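Local coordinates for protein angel homolog 2 (Homo sapiens, PDB 6RVZ) that probably acts on RNA as a member of the CCR4/nocturin family and here holds an adenosine-2',3'-vanadate in the active site of its DNase I-like fold, at residues 236-241 / 361-366; 352-357 / 416-421. All coordinates share one frame; numbering follows the deposited sequence.

Interaction 1 (236-241 / 361-366). With KL2 (adenosine-2',3'-vanadate), chain B.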
loop_
_atom_site.group_PDB
_atom_site.type_symbol
_atom_site.label_atom_id
_atom_site.label_comp_id
_atom_site.label_asym_id
_atom_site.label_seq_id
_atom_site.Cartn_x
_atom_site.Cartn_y
_atom_site.Cartn_z
ATOM N N ASP A 236 -1.061 0.351 1.958
ATOM C CA ASP A 236 -1.693 1.258 2.896
ATOM C C ASP A 236 -0.612 2.199 3.428
ATOM O O ASP A 236 0.225 1.796 4.232
ATOM C CB ASP A 236 -2.378 0.444 3.996
ATOM C CG ASP A 236 -3.214 1.256 4.966
ATOM O OD1 ASP A 236 -3.000 2.486 5.048
ATOM O OD2 ASP A 236 -4.074 0.645 5.638
ATOM N N PHE A 237 -0.631 3.452 2.959
ATOM C CA PHE A 237 0.403 4.424 3.281
ATOM C C PHE A 237 -0.015 5.300 4.465
ATOM O O PHE A 237 0.764 6.141 4.909
ATOM C CB PHE A 237 0.731 5.252 2.036
ATOM C CG PHE A 237 1.454 4.479 0.961
ATOM C CD1 PHE A 237 0.764 3.619 0.120
ATOM C CD2 PHE A 237 2.827 4.596 0.802
ATOM C CE1 PHE A 237 1.429 2.897 -0.860
ATOM C CE2 PHE A 237 3.491 3.875 -0.180
ATOM C CZ PHE A 237 2.791 3.027 -1.009
ATOM N N ASN A 238 -1.244 5.100 4.972
ATOM C CA ASN A 238 -1.767 5.828 6.123
ATOM C C ASN A 238 -1.577 7.334 5.926
ATOM O O ASN A 238 -1.340 8.070 6.882
ATOM C CB ASN A 238 -1.166 5.306 7.435
ATOM C CG ASN A 238 -1.984 4.196 8.065
ATOM O OD1 ASN A 238 -3.207 4.293 8.150
ATOM N ND2 ASN A 238 -1.322 3.147 8.523
ATOM N N SER A 239 -1.717 7.777 4.669
ATOM C CA SER A 239 -1.555 9.166 4.270
ATOM C C SER A 239 -2.624 9.488 3.229
ATOM O O SER A 239 -2.939 8.639 2.398
ATOM C CB SER A 239 -0.166 9.426 3.726
ATOM O OG SER A 239 0.835 9.000 4.640
ATOM N N VAL A 240 -3.166 10.712 3.276
ATOM C CA VAL A 240 -4.331 11.082 2.484
ATOM C C VAL A 240 -3.871 11.778 1.205
ATOM O O VAL A 240 -2.756 12.298 1.148
ATOM C CB VAL A 240 -5.310 11.959 3.291
ATOM C CG1 VAL A 240 -5.825 11.229 4.522
ATOM C CG2 VAL A 240 -4.708 13.302 3.678
ATOM N N PRO A 241 -4.706 11.811 0.136
ATOM C CA PRO A 241 -4.341 12.505 -1.100
ATOM C C PRO A 241 -4.035 13.976 -0.824
ATOM O O PRO A 241 -4.691 14.593 0.010
ATOM C CB PRO A 241 -5.579 12.354 -1.999
ATOM C CG PRO A 241 -6.316 11.159 -1.433
ATOM C CD PRO A 241 -6.042 11.198 0.055
ATOM N N ILE A 361 -11.642 7.926 4.895
ATOM C CA ILE A 361 -10.566 8.569 4.150
ATOM C C ILE A 361 -10.006 7.605 3.101
ATOM O O ILE A 361 -10.305 6.412 3.120
ATOM C CB ILE A 361 -9.454 9.045 5.112
ATOM C CG1 ILE A 361 -8.924 7.895 5.977
ATOM C CG2 ILE A 361 -9.926 10.220 5.959
ATOM C CD1 ILE A 361 -7.839 8.293 6.955
ATOM N N THR A 362 -9.197 8.154 2.178
ATOM C CA THR A 362 -8.318 7.387 1.305
ATOM C C THR A 362 -6.928 7.310 1.945
ATOM O O THR A 362 -6.321 8.343 2.213
ATOM C CB THR A 362 -8.227 8.018 -0.096
ATOM O OG1 THR A 362 -9.450 7.796 -0.800
ATOM C CG2 THR A 362 -7.081 7.473 -0.924
ATOM N N VAL A 363 -6.447 6.085 2.216
ATOM C CA VAL A 363 -5.073 5.851 2.648
ATOM C C VAL A 363 -4.427 4.742 1.812
ATOM O O VAL A 363 -3.247 4.457 1.999
ATOM C CB VAL A 363 -4.984 5.523 4.155
ATOM C CG1 VAL A 363 -5.416 6.696 5.020
ATOM C CG2 VAL A 363 -5.767 4.270 4.524
ATOM N N ASP A 364 -5.193 4.129 0.896
ATOM C CA ASP A 364 -4.719 3.040 0.054
ATOM C C ASP A 364 -4.490 3.570 -1.359
ATOM O O ASP A 364 -5.254 4.408 -1.837
ATOM C CB ASP A 364 -5.720 1.880 0.036
ATOM C CG ASP A 364 -6.043 1.322 1.411
ATOM O OD1 ASP A 364 -5.223 0.537 1.935
ATOM O OD2 ASP A 364 -7.108 1.686 1.949
ATOM N N TYR A 365 -3.432 3.075 -2.017
ATOM C CA TYR A 365 -3.054 3.529 -3.347
ATOM C C TYR A 365 -2.498 2.367 -4.170
ATOM O O TYR A 365 -1.926 1.424 -3.623
ATOM C CB TYR A 365 -2.022 4.660 -3.261
ATOM C CG TYR A 365 -2.447 5.838 -2.422
ATOM C CD1 TYR A 365 -3.136 6.906 -2.975
ATOM C CD2 TYR A 365 -2.174 5.878 -1.063
ATOM C CE1 TYR A 365 -3.539 7.985 -2.201
ATOM C CE2 TYR A 365 -2.570 6.946 -0.276
ATOM C CZ TYR A 365 -3.254 8.005 -0.847
ATOM O OH TYR A 365 -3.641 9.060 -0.077
ATOM N N ILE A 366 -2.705 2.442 -5.492
ATOM C CA ILE A 366 -1.906 1.711 -6.462
ATOM C C ILE A 366 -1.159 2.746 -7.300
ATOM O O ILE A 366 -1.776 3.472 -8.077
ATOM C CB ILE A 366 -2.768 0.781 -7.341
ATOM C CG1 ILE A 366 -3.546 -0.243 -6.509
ATOM C CG2 ILE A 366 -1.906 0.106 -8.402
ATOM C CD1 ILE A 366 -4.505 -1.101 -7.315
HETATM O O2V KL2 B . -6.175 2.898 9.697
HETATM V V KL2 B . -5.184 1.262 9.213
HETATM O "O2'" KL2 B . -5.645 0.448 10.968
HETATM O O1V KL2 B . -4.532 2.132 7.415
HETATM O O3V KL2 B . -6.154 -0.320 8.236
HETATM O "O3'" KL2 B . -3.328 1.004 9.900
HETATM C "C3'" KL2 B . -3.286 0.629 11.278
HETATM C "C2'" KL2 B . -4.649 0.764 11.928
HETATM C "C4'" KL2 B . -2.965 -0.833 11.524
HETATM C "C5'" KL2 B . -1.462 -1.093 11.478
HETATM O "O5'" KL2 B . -0.816 -0.456 12.587
HETATM O "O4'" KL2 B . -3.558 -1.134 12.803
HETATM C "C1'" KL2 B . -4.640 -0.223 13.080
HETATM N N1 KL2 B . -6.451 3.469 16.284
HETATM C C2 KL2 B . -6.946 3.072 15.099
HETATM N N3 KL2 B . -6.362 2.095 14.387
HETATM C C4 KL2 B . -5.243 1.489 14.852
HETATM C C5 KL2 B . -4.713 1.890 16.070
HETATM C C6 KL2 B . -5.338 2.898 16.790
HETATM N N6 KL2 B . -4.839 3.306 17.981
HETATM N N7 KL2 B . -3.618 1.149 16.298
HETATM C C8 KL2 B . -3.485 0.316 15.249
HETATM N N9 KL2 B . -4.463 0.517 14.366
#
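The Asp-x-Asn active-site segment of the DNase I-like fold, where strand 231-236 gives way to a loop, lies against strand 360-369, with Asp236 facing Asp364 as an antiparallel non-hydrogen-bonded pair. One residue on, Phe237 N donates to Val363 O at 3.0 Å, almost in line with the carbonyl. Asp236 OD1 then accepts from Asn238 N at 3.1 Å, closing an Asx turn. Asn238 ND2 donates to O3' of the adenosine-2',3'-vanadate at 3.2 Å in a nearly straight bond (167°) and also meets Leu196 O. With CG anti to the backbone N (chi1 -173°), the Asp236 carboxylate runs alongside Val363, whose CG2 lies 3.3 Å from OD1, while OD2 accepts from Asn58. At the far end Tyr365 OH donates to Ser239 O at 2.6 Å; this oxygen lies in the plane of the ring, at its edge, and also receives the CA-H of Val363. The Tyr365 and Phe237 side chains meet obliquely, CD2 to CD1 at 3.9 Å. Asp364 OD2 is hydrogen-bonded to Thr353 OG1, and Asp236 OD2 lies 3.9 Å from Asp364 OD1; the paired carboxylates would concentrate negative charge here, consistent with a site that holds magnesium.

Interaction 2 (352-357 / 416-421). With ADN (adenosine), chain D; KL2 (adenosine-2',3'-vanadate), chain B.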
loop_
_atom_site.group_PDB
_atom_site.type_symbol
_atom_site.label_atom_id
_atom_site.label_comp_id
_atom_site.label_asym_id
_atom_site.label_seq_id
_atom_site.Cartn_x
_atom_site.Cartn_y
_atom_site.Cartn_z
ATOM N N VAL A 352 -13.183 7.374 -0.831
ATOM C CA VAL A 352 -12.661 6.803 0.403
ATOM C C VAL A 352 -12.253 5.355 0.134
ATOM O O VAL A 352 -12.833 4.694 -0.727
ATOM C CB VAL A 352 -13.668 6.912 1.569
ATOM C CG1 VAL A 352 -14.074 8.353 1.840
ATOM C CG2 VAL A 352 -14.903 6.055 1.353
ATOM N N THR A 353 -11.228 4.886 0.861
ATOM C CA THR A 353 -10.762 3.509 0.784
ATOM C C THR A 353 -10.979 2.792 2.119
ATOM O O THR A 353 -10.881 1.566 2.166
ATOM C CB THR A 353 -9.290 3.440 0.341
ATOM O OG1 THR A 353 -8.445 3.928 1.384
ATOM C CG2 THR A 353 -9.014 4.222 -0.926
ATOM N N THR A 354 -11.266 3.548 3.196
ATOM C CA THR A 354 -11.524 2.987 4.518
ATOM C C THR A 354 -12.679 3.745 5.180
ATOM O O THR A 354 -12.755 4.966 5.067
ATOM C CB THR A 354 -10.246 2.989 5.376
ATOM O OG1 THR A 354 -10.501 2.259 6.575
ATOM C CG2 THR A 354 -9.754 4.374 5.741
ATOM N N CYS A 355 -13.574 3.010 5.862
ATOM C CA CYS A 355 -14.709 3.584 6.579
ATOM C C CYS A 355 -14.990 2.776 7.849
ATOM O O CYS A 355 -15.291 1.589 7.767
ATOM C CB CYS A 355 -15.965 3.614 5.708
ATOM S SG CYS A 355 -17.327 4.599 6.392
ATOM N N HIS A 356 -14.873 3.416 9.022
ATOM C CA HIS A 356 -15.294 2.819 10.285
ATOM C C HIS A 356 -15.822 3.927 11.204
ATOM O O HIS A 356 -16.066 5.036 10.735
ATOM C CB HIS A 356 -14.172 1.935 10.870
ATOM C CG HIS A 356 -12.847 2.601 11.044
ATOM N ND1 HIS A 356 -12.691 3.780 11.745
ATOM C CD2 HIS A 356 -11.609 2.230 10.648
ATOM C CE1 HIS A 356 -11.418 4.122 11.751
ATOM N NE2 HIS A 356 -10.732 3.187 11.084
ATOM N N SER A 357 -16.013 3.626 12.500
ATOM C CA SER A 357 -16.665 4.543 13.428
ATOM C C SER A 357 -15.964 5.901 13.487
ATOM O O SER A 357 -16.620 6.907 13.744
ATOM C CB SER A 357 -16.775 3.946 14.816
ATOM O OG SER A 357 -17.695 2.863 14.843
ATOM N N SER A 416 -14.238 -6.151 5.158
ATOM C CA SER A 416 -13.115 -5.366 5.650
ATOM C C SER A 416 -13.566 -3.931 5.909
ATOM O O SER A 416 -14.573 -3.494 5.355
ATOM C CB SER A 416 -11.950 -5.397 4.692
ATOM O OG SER A 416 -10.898 -4.553 5.147
ATOM N N ASP A 417 -12.804 -3.200 6.736
ATOM C CA ASP A 417 -13.044 -1.780 6.953
ATOM C C ASP A 417 -12.367 -0.964 5.849
ATOM O O ASP A 417 -12.484 0.257 5.836
ATOM C CB ASP A 417 -12.652 -1.335 8.368
ATOM C CG ASP A 417 -11.189 -1.506 8.740
ATOM O OD1 ASP A 417 -10.457 -2.170 7.984
ATOM O OD2 ASP A 417 -10.804 -0.988 9.806
ATOM N N HIS A 418 -11.668 -1.650 4.927
ATOM C CA HIS A 418 -11.177 -1.064 3.687
ATOM C C HIS A 418 -11.940 -1.631 2.489
ATOM O O HIS A 418 -12.523 -2.708 2.581
ATOM C CB HIS A 418 -9.675 -1.339 3.511
ATOM C CG HIS A 418 -8.794 -0.643 4.492
ATOM N ND1 HIS A 418 -7.914 0.351 4.115
ATOM C CD2 HIS A 418 -8.638 -0.802 5.822
ATOM C CE1 HIS A 418 -7.264 0.784 5.177
ATOM N NE2 HIS A 418 -7.690 0.093 6.236
ATOM N N LEU A 419 -11.909 -0.896 1.369
ATOM C CA LEU A 419 -12.363 -1.379 0.072
ATOM C C LEU A 419 -11.157 -1.885 -0.718
ATOM O O LEU A 419 -10.081 -1.297 -0.631
ATOM C CB LEU A 419 -13.041 -0.235 -0.691
ATOM C CG LEU A 419 -14.340 0.308 -0.096
ATOM C CD1 LEU A 419 -14.812 1.529 -0.873
ATOM C CD2 LEU A 419 -15.426 -0.760 -0.073
ATOM N N PRO A 420 -11.288 -2.972 -1.514
ATOM C CA PRO A 420 -10.205 -3.408 -2.397
ATOM C C PRO A 420 -10.032 -2.460 -3.583
ATOM O O PRO A 420 -11.015 -2.063 -4.204
ATOM C CB PRO A 420 -10.649 -4.806 -2.862
ATOM C CG PRO A 420 -12.160 -4.767 -2.772
ATOM C CD PRO A 420 -12.469 -3.846 -1.607
ATOM N N LEU A 421 -8.777 -2.077 -3.856
ATOM C CA LEU A 421 -8.414 -1.326 -5.047
ATOM C C LEU A 421 -8.079 -2.328 -6.149
ATOM O O LEU A 421 -7.463 -3.356 -5.878
ATOM C CB LEU A 421 -7.211 -0.424 -4.741
ATOM C CG LEU A 421 -7.512 0.893 -4.020
ATOM C CD1 LEU A 421 -8.145 0.654 -2.658
ATOM C CD2 LEU A 421 -6.245 1.726 -3.875
HETATM O "O5'" ADN D . -28.554 8.475 12.398
HETATM C "C5'" ADN D . -27.154 8.245 12.310
HETATM C "C4'" ADN D . -26.737 8.091 10.869
HETATM O "O4'" ADN D . -25.287 8.060 10.797
HETATM C "C3'" ADN D . -27.205 6.773 10.243
HETATM O "O3'" ADN D . -27.422 6.916 8.846
HETATM C "C2'" ADN D . -26.036 5.831 10.557
HETATM O "O2'" ADN D . -25.853 4.782 9.632
HETATM C "C1'" ADN D . -24.828 6.762 10.487
HETATM N N9 ADN D . -23.753 6.403 11.412
HETATM C C8 ADN D . -23.729 5.407 12.363
HETATM N N7 ADN D . -22.593 5.345 13.019
HETATM C C5 ADN D . -21.806 6.361 12.477
HETATM C C6 ADN D . -20.485 6.807 12.743
HETATM N N6 ADN D . -19.683 6.275 13.674
HETATM N N1 ADN D . -20.018 7.850 11.997
HETATM C C2 ADN D . -20.820 8.384 11.061
HETATM N N3 ADN D . -22.069 8.046 10.734
HETATM C C4 ADN D . -22.515 7.014 11.484
HETATM O O2V KL2 B . -6.175 2.898 9.697
HETATM V V KL2 B . -5.184 1.262 9.213
HETATM O "O2'" KL2 B . -5.645 0.448 10.968
HETATM O O1V KL2 B . -4.532 2.132 7.415
HETATM O O3V KL2 B . -6.154 -0.320 8.236
HETATM O "O3'" KL2 B . -3.328 1.004 9.900
HETATM C "C3'" KL2 B . -3.286 0.629 11.278
HETATM C "C2'" KL2 B . -4.649 0.764 11.928
HETATM C "C4'" KL2 B . -2.965 -0.833 11.524
HETATM C "C5'" KL2 B . -1.462 -1.093 11.478
HETATM O "O5'" KL2 B . -0.816 -0.456 12.587
HETATM O "O4'" KL2 B . -3.558 -1.134 12.803
HETATM C "C1'" KL2 B . -4.640 -0.223 13.080
HETATM N N1 KL2 B . -6.451 3.469 16.284
HETATM C C2 KL2 B . -6.946 3.072 15.099
HETATM N N3 KL2 B . -6.362 2.095 14.387
HETATM C C4 KL2 B . -5.243 1.489 14.852
HETATM C C5 KL2 B . -4.713 1.890 16.070
HETATM C C6 KL2 B . -5.338 2.898 16.790
HETATM N N6 KL2 B . -4.839 3.306 17.981
HETATM N N7 KL2 B . -3.618 1.149 16.298
HETATM C C8 KL2 B . -3.485 0.316 15.249
HETATM N N9 KL2 B . -4.463 0.517 14.366
#
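His418 lies alongside Thr354 where the backbones of 352-357 and 416-421 form a single bridge. Its CB passes 3.4 Å from Thr353 O, the carbonyl that also accepts the backbone N-H of Leu419 at 2.8 Å. With CG beside the backbone N and anti to the carbonyl carbon (chi1 -68°), the ring lies under Thr354, whose CB stands 3.7 Å from the ring centroid and only 12° off the normal, a CH-pi contact. Thr354 OG1 sits over the same face, but its hydrogen goes to Asp417 O at 2.9 Å, well above the carbonyl plane; Cys355 N reaches that oxygen nearly along the carbonyl direction at 3.0 Å, so two donors share it. His418 ND1 is hydrogen-bonded to Asp364. At the tip His418 NE2 donates to O3V of the adenosine-2',3'-vanadate at 2.6 Å, and CD2 and CE1, its ring neighbours, also approach O3V. A phenylalanine here could still lie under Thr354, but would probably leave both Asp364 and the vanadate oxygen without their nitrogen partners. In the preceding residue, Asp417 OD2 comes to the edge of the His356 ring, 3.4 Å from His356 CD2, and is also hydrogen-bonded to Tyr72. Ser416 OG accepts the N-H of His418 in an ST turn within the Ser-Asp-His segment characteristic of active sites in the endonuclease/exonuclease/phosphatase family.

How the interactions relate
Interactions 1 and 2, their centres about 10 Å apart, meet around the carboxylate of Asp364. Its OD2 probably accepts two hydrogen bonds from residues of interaction 2, one from His418 ND1 at 2.7 Å and one from Thr353 OG1 at 2.7 Å, the first of which would help fix the turn of the imidazole ring. Asp236 packs close as well, its OD2 3.2 Å from His418 CE1. The two contacts therefore supply different sides of one site: Asn238 from 236-241 and His418 from 416-421 both hydrogen-bond to the adenosine-2',3'-vanadate, with His195 as a further partner. A magnesium ion lies about 5 Å from the Asp236 side chain and about 4 Å from that of His418.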